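Local coordinates for nucleoplasmin-like protein (Drosophila melanogaster, PDB 1NLQ), which binds core histones and functions in the ATP-facilitated assembly of approximately regularly spaced nucleosomal arrays, its N-terminal core forming pentameric rings, at residues K31-I37 / V75-F81; V53-K57 / F81-K85. One frame throughout, in Å; residues are numbered along the deposited sequence.

Contact 1. Residues K31-I37 / V75-F81; sequences KLVIKQI and VNPDVEF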
loop_
_atom_site.group_PDB
_atom_site.type_symbol
_atom_site.label_atom_id
_atom_site.label_comp_id
_atom_site.label_asym_id
_atom_site.label_seq_id
_atom_site.Cartn_x
_atom_site.Cartn_y
_atom_site.Cartn_z
ATOM N N LYS A 31 0.542 -11.024 18.558
ATOM C CA LYS A 31 -0.193 -10.179 17.629
ATOM C C LYS A 31 -0.146 -10.748 16.224
ATOM O O LYS A 31 0.886 -11.237 15.779
ATOM C CB LYS A 31 0.398 -8.765 17.606
ATOM C CG LYS A 31 -0.273 -7.820 16.610
ATOM C CD LYS A 31 0.487 -6.505 16.437
ATOM C CE LYS A 31 0.633 -5.757 17.754
ATOM N NZ LYS A 31 1.206 -4.389 17.569
ATOM N N LEU A 32 -1.276 -10.679 15.535
ATOM C CA LEU A 32 -1.363 -11.149 14.161
ATOM C C LEU A 32 -1.501 -9.920 13.278
ATOM O O LEU A 32 -2.427 -9.125 13.447
ATOM C CB LEU A 32 -2.584 -12.043 13.973
ATOM C CG LEU A 32 -2.799 -12.549 12.544
ATOM C CD1 LEU A 32 -1.629 -13.429 12.114
ATOM C CD2 LEU A 32 -4.093 -13.327 12.483
ATOM N N VAL A 33 -0.572 -9.746 12.346
ATOM C CA VAL A 33 -0.622 -8.605 11.451
ATOM C C VAL A 33 -0.993 -9.126 10.075
ATOM O O VAL A 33 -0.314 -9.995 9.544
ATOM C CB VAL A 33 0.744 -7.897 11.350
ATOM C CG1 VAL A 33 0.623 -6.665 10.454
ATOM C CG2 VAL A 33 1.235 -7.506 12.740
ATOM N N ILE A 34 -2.078 -8.616 9.512
ATOM C CA ILE A 34 -2.491 -9.063 8.189
ATOM C C ILE A 34 -2.036 -8.040 7.167
ATOM O O ILE A 34 -2.526 -6.912 7.144
ATOM C CB ILE A 34 -4.014 -9.244 8.110
ATOM C CG1 ILE A 34 -4.457 -10.341 9.084
ATOM C CG2 ILE A 34 -4.419 -9.608 6.696
ATOM C CD1 ILE A 34 -3.709 -11.662 8.930
ATOM N N LYS A 35 -1.089 -8.446 6.324
ATOM C CA LYS A 35 -0.511 -7.564 5.322
ATOM C C LYS A 35 -1.181 -7.567 3.965
ATOM O O LYS A 35 -1.309 -6.523 3.339
ATOM C CB LYS A 35 0.968 -7.902 5.126
ATOM C CG LYS A 35 1.853 -7.612 6.325
ATOM C CD LYS A 35 1.924 -6.121 6.576
ATOM C CE LYS A 35 3.006 -5.758 7.582
ATOM N NZ LYS A 35 3.159 -4.276 7.691
ATOM N N GLN A 36 -1.589 -8.742 3.510
ATOM C CA GLN A 36 -2.189 -8.867 2.192
ATOM C C GLN A 36 -3.237 -9.970 2.109
ATOM O O GLN A 36 -3.114 -11.017 2.741
ATOM C CB GLN A 36 -1.063 -9.117 1.166
ATOM C CG GLN A 36 -1.509 -9.461 -0.246
ATOM C CD GLN A 36 -0.336 -9.750 -1.184
ATOM O OE1 GLN A 36 0.090 -8.885 -1.945
ATOM N NE2 GLN A 36 0.193 -10.969 -1.121
ATOM N N ILE A 37 -4.295 -9.700 1.347
ATOM C CA ILE A 37 -5.361 -10.667 1.109
ATOM C C ILE A 37 -5.447 -10.656 -0.405
ATOM O O ILE A 37 -5.786 -9.644 -1.017
ATOM C CB ILE A 37 -6.690 -10.249 1.768
ATOM C CG1 ILE A 37 -6.495 -10.189 3.288
ATOM C CG2 ILE A 37 -7.771 -11.275 1.447
ATOM C CD1 ILE A 37 -7.742 -9.837 4.087
ATOM N N VAL A 75 -5.934 -6.673 -1.613
ATOM C CA VAL A 75 -6.008 -5.542 -0.702
ATOM C C VAL A 75 -4.859 -5.715 0.291
ATOM O O VAL A 75 -4.373 -6.828 0.522
ATOM C CB VAL A 75 -7.352 -5.449 0.073
ATOM C CG1 VAL A 75 -8.485 -5.092 -0.879
ATOM C CG2 VAL A 75 -7.631 -6.754 0.800
ATOM N N ASN A 76 -4.409 -4.604 0.855
ATOM C CA ASN A 76 -3.310 -4.614 1.813
ATOM C C ASN A 76 -3.811 -3.916 3.063
ATOM O O ASN A 76 -3.535 -2.745 3.289
ATOM C CB ASN A 76 -2.116 -3.869 1.223
ATOM C CG ASN A 76 -1.560 -4.557 -0.009
ATOM O OD1 ASN A 76 -0.843 -5.548 0.094
ATOM N ND2 ASN A 76 -1.909 -4.048 -1.185
ATOM N N PRO A 77 -4.562 -4.640 3.899
ATOM C CA PRO A 77 -5.115 -4.070 5.130
ATOM C C PRO A 77 -4.090 -3.482 6.093
ATOM O O PRO A 77 -4.233 -2.347 6.562
ATOM C CB PRO A 77 -5.861 -5.252 5.754
ATOM C CG PRO A 77 -6.208 -6.115 4.571
ATOM C CD PRO A 77 -4.938 -6.058 3.761
ATOM N N ASP A 78 -3.050 -4.262 6.376
ATOM C CA ASP A 78 -2.010 -3.874 7.319
ATOM C C ASP A 78 -2.667 -3.629 8.668
ATOM O O ASP A 78 -2.346 -2.676 9.373
ATOM C CB ASP A 78 -1.253 -2.616 6.866
ATOM C CG ASP A 78 0.005 -2.366 7.699
ATOM O OD1 ASP A 78 0.548 -3.348 8.252
ATOM O OD2 ASP A 78 0.460 -1.201 7.806
ATOM N N VAL A 79 -3.608 -4.500 9.013
ATOM C CA VAL A 79 -4.301 -4.385 10.283
ATOM C C VAL A 79 -3.728 -5.382 11.267
ATOM O O VAL A 79 -3.069 -6.343 10.878
ATOM C CB VAL A 79 -5.810 -4.648 10.130
ATOM C CG1 VAL A 79 -6.424 -3.598 9.239
ATOM C CG2 VAL A 79 -6.050 -6.038 9.561
ATOM N N GLU A 80 -3.957 -5.143 12.551
ATOM C CA GLU A 80 -3.460 -6.054 13.561
ATOM C C GLU A 80 -4.485 -6.452 14.598
ATOM O O GLU A 80 -5.422 -5.713 14.896
ATOM C CB GLU A 80 -2.231 -5.477 14.255
ATOM C CG GLU A 80 -2.351 -4.055 14.718
ATOM C CD GLU A 80 -1.095 -3.617 15.445
ATOM O OE1 GLU A 80 0.004 -3.740 14.858
ATOM O OE2 GLU A 80 -1.205 -3.160 16.600
ATOM N N PHE A 81 -4.289 -7.648 15.131
ATOM C CA PHE A 81 -5.156 -8.213 16.147
ATOM C C PHE A 81 -4.237 -8.617 17.289
ATOM O O PHE A 81 -3.339 -9.441 17.128
ATOM C CB PHE A 81 -5.891 -9.418 15.573
ATOM C CG PHE A 81 -6.650 -9.109 14.312
ATOM C CD1 PHE A 81 -6.109 -9.401 13.060
ATOM C CD2 PHE A 81 -7.880 -8.468 14.375
ATOM C CE1 PHE A 81 -6.788 -9.053 11.892
ATOM C CE2 PHE A 81 -8.567 -8.118 13.219
ATOM C CZ PHE A 81 -8.022 -8.407 11.970
#

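Contact 2. Residues V53-K57 / F81-K85; sequences VNTPK and FYESK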
loop_
_atom_site.group_PDB
_atom_site.type_symbol
_atom_site.label_atom_id
_atom_site.label_comp_id
_atom_site.label_asym_id
_atom_site.label_seq_id
_atom_site.Cartn_x
_atom_site.Cartn_y
_atom_site.Cartn_z
ATOM N N VAL A 53 -13.735 -10.739 9.064
ATOM C CA VAL A 53 -12.916 -11.054 10.219
ATOM C C VAL A 53 -13.811 -11.023 11.453
ATOM O O VAL A 53 -14.720 -10.201 11.553
ATOM C CB VAL A 53 -11.728 -10.052 10.384
ATOM C CG1 VAL A 53 -12.233 -8.672 10.751
ATOM C CG2 VAL A 53 -10.776 -10.552 11.458
ATOM N N ASN A 54 -13.563 -11.950 12.375
ATOM C CA ASN A 54 -14.344 -12.037 13.600
ATOM C C ASN A 54 -13.458 -12.102 14.829
ATOM O O ASN A 54 -12.533 -12.904 14.897
ATOM C CB ASN A 54 -15.227 -13.286 13.596
ATOM C CG ASN A 54 -16.247 -13.276 12.487
ATOM O OD1 ASN A 54 -15.962 -13.675 11.350
ATOM N ND2 ASN A 54 -17.448 -12.804 12.801
ATOM N N THR A 55 -13.741 -11.251 15.801
ATOM C CA THR A 55 -12.997 -11.261 17.048
ATOM C C THR A 55 -13.993 -10.986 18.160
ATOM O O THR A 55 -14.539 -9.894 18.256
ATOM C CB THR A 55 -11.888 -10.190 17.080
ATOM O OG1 THR A 55 -10.765 -10.629 16.304
ATOM C CG2 THR A 55 -11.431 -9.955 18.504
ATOM N N PRO A 56 -14.250 -11.985 19.014
ATOM C CA PRO A 56 -15.207 -11.774 20.107
ATOM C C PRO A 56 -14.724 -10.657 21.020
ATOM O O PRO A 56 -15.496 -9.774 21.417
ATOM C CB PRO A 56 -15.226 -13.129 20.815
ATOM C CG PRO A 56 -14.853 -14.105 19.705
ATOM C CD PRO A 56 -13.719 -13.358 19.046
ATOM N N LYS A 57 -13.433 -10.714 21.330
ATOM C CA LYS A 57 -12.758 -9.756 22.196
ATOM C C LYS A 57 -13.201 -8.310 22.003
ATOM O O LYS A 57 -13.187 -7.522 22.953
ATOM C CB LYS A 57 -11.244 -9.868 21.981
ATOM C CG LYS A 57 -10.405 -9.002 22.912
ATOM C CD LYS A 57 -8.911 -9.210 22.672
ATOM C CE LYS A 57 -8.077 -8.567 23.772
ATOM N NZ LYS A 57 -6.611 -8.662 23.574
ATOM N N PHE A 81 -4.289 -7.648 15.131
ATOM C CA PHE A 81 -5.156 -8.213 16.147
ATOM C C PHE A 81 -4.237 -8.617 17.289
ATOM O O PHE A 81 -3.339 -9.441 17.128
ATOM C CB PHE A 81 -5.891 -9.418 15.573
ATOM C CG PHE A 81 -6.650 -9.109 14.312
ATOM C CD1 PHE A 81 -6.109 -9.401 13.060
ATOM C CD2 PHE A 81 -7.880 -8.468 14.375
ATOM C CE1 PHE A 81 -6.788 -9.053 11.892
ATOM C CE2 PHE A 81 -8.567 -8.118 13.219
ATOM C CZ PHE A 81 -8.022 -8.407 11.970
ATOM N N TYR A 82 -4.472 -8.021 18.449
ATOM C CA TYR A 82 -3.637 -8.252 19.614
ATOM C C TYR A 82 -4.291 -9.178 20.630
ATOM O O TYR A 82 -5.460 -9.014 20.966
ATOM C CB TYR A 82 -3.337 -6.899 20.255
ATOM C CG TYR A 82 -2.483 -6.921 21.500
ATOM C CD1 TYR A 82 -1.099 -7.060 21.422
ATOM C CD2 TYR A 82 -3.058 -6.737 22.755
ATOM C CE1 TYR A 82 -0.306 -7.007 22.568
ATOM C CE2 TYR A 82 -2.279 -6.680 23.901
ATOM C CZ TYR A 82 -0.903 -6.814 23.800
ATOM O OH TYR A 82 -0.137 -6.733 24.941
ATOM N N GLU A 83 -3.527 -10.155 21.098
ATOM C CA GLU A 83 -4.007 -11.100 22.104
ATOM C C GLU A 83 -5.487 -11.395 21.985
ATOM O O GLU A 83 -6.266 -11.100 22.899
ATOM C CB GLU A 83 -3.725 -10.551 23.506
ATOM C CG GLU A 83 -2.259 -10.475 23.847
ATOM C CD GLU A 83 -2.010 -9.896 25.219
ATOM O OE1 GLU A 83 -0.865 -9.988 25.692
ATOM O OE2 GLU A 83 -2.955 -9.347 25.820
ATOM N N SER A 84 -5.891 -11.970 20.861
ATOM C CA SER A 84 -7.292 -12.290 20.678
ATOM C C SER A 84 -7.471 -13.408 19.674
ATOM O O SER A 84 -6.604 -13.656 18.835
ATOM C CB SER A 84 -8.077 -11.034 20.256
ATOM O OG SER A 84 -7.489 -10.386 19.140
ATOM N N LYS A 85 -8.584 -14.115 19.796
ATOM C CA LYS A 85 -8.893 -15.196 18.882
ATOM C C LYS A 85 -9.510 -14.552 17.649
ATOM O O LYS A 85 -10.522 -13.849 17.747
ATOM C CB LYS A 85 -9.894 -16.164 19.518
ATOM C CG LYS A 85 -10.202 -17.354 18.646
ATOM C CD LYS A 85 -11.259 -18.235 19.257
ATOM C CE LYS A 85 -11.621 -19.372 18.313
ATOM N NZ LYS A 85 -12.885 -20.040 18.715
HETATM O O HOH W 1 -8.894 -8.364 17.895
HETATM O O HOH W 2 -5.194 -7.353 25.518
#

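Contact 1. Residues K31-I37 / V75-F81
A bend at chi3 (-59°) turns the otherwise extended chain of Lys31 toward Glu80, whose CG sits between its own backbone N and carbonyl carbon (chi1 48°), and the two side chains meet beside the last pairs of an antiparallel ladder. The ladder joins strand 31-39 to strand 74-82, outermost within this chain in one sheet of the nucleoplasmin beta-sandwich. NZ of Lys31 lies 2.9 Å from Glu80 OE2 and about as far from OE1, a forked salt bridge of two weak bonds, while its CD packs on the carboxylate. Were Lys31 replaced by an alanine, Glu80 would probably be left without this cation, and Glu4 of a neighbouring subunit, which the same NZ also reaches, would lose a partner too. The backbone pairs Leu32 with Phe81 and Ile34 with Val79; the bond from Ile34 N to Val79 O is 2.8 Å. Asp78 and Val79 both face Ile34 in a G1 beta bulge, and the register has shifted by one where Ile37 pairs with Val75. On the buried side Ile34 CG1 meets the edge of the Phe81 ring, 3.9 Å from CE1, and Ile37 CB packs 3.7 Å from Val75 CG2. On the other side, Lys35 and Asp78 run alongside each other, and Lys35 also bridges to Asp78 of a neighbouring subunit. Within the chain, Lys35 NZ meets Asp78 OD1 at 2.8 Å, from above the carboxylate plane.

Contact 2. Residues V53-K57 / F81-K85
Lys57 reaches across to the turn after strand 74-82 and places its ammonium group over two successive carbonyls. Its NZ donates to Glu83 O at 2.6 Å and to Tyr82 O at 2.9 Å, and in both bonds the nitrogen stands above the carbonyl plane, 50° out of it for Glu83. The chain stays extended from CG, itself anti to the backbone N (chi1 -175°), to its end, which carries the charge to the carbonyls of the turn. A third partner is a water 2.7 Å from Lys57 NZ, which accepts from the lysine and donates to Glu83 OE2. The carboxylate and ammonium are thus linked through water rather than by direct contact, while Glu83 OE1 takes a hydrogen bond from the backbone of Gly29. A second water lies 2.8 Å from Ser84 OG and makes a weaker link to Thr55 OG1, bridging the two hydroxyls; its oxygen also lies in the plane of the Phe81 ring, at the edge. Deeper in, the polar network gives way to apolar contact: Val53 CG2 approaches Phe81 CZ at 3.5 Å, coming from the opposite direction, and Val53 packs on Phe6 of a neighbouring subunit as well. The arrangement lies at one end of the nucleoplasmin core, a jelly-roll beta-sandwich, where strands 48-55 and 74-82 of its two facing sheets run out into loops, joined here by side-chain-to-backbone bonds and water.

How the contacts relate
The two contacts illustrate how chemistry follows place in a beta-sandwich. Contact 1 lies nearer the centre of the chain and joins neighbouring strands of one sheet through antiparallel backbone pairing interrupted by a bulge, with apolar residues inside and charged pairs on the other side. Contact 2, about 13 Å away between centres, connects strand 74-82, outermost of that sheet within this chain, to strand 48-55 of the facing sheet; it is smaller and more exposed, and relies on a lysine, backbone carbonyls and water. Both share Phe81, whose backbone serves the ladder while its ring reaches Val53 of the facing sheet. Lys31 CE also packs 4.3 Å from Tyr82 CD1, and both contacts touch the same neighbouring subunit.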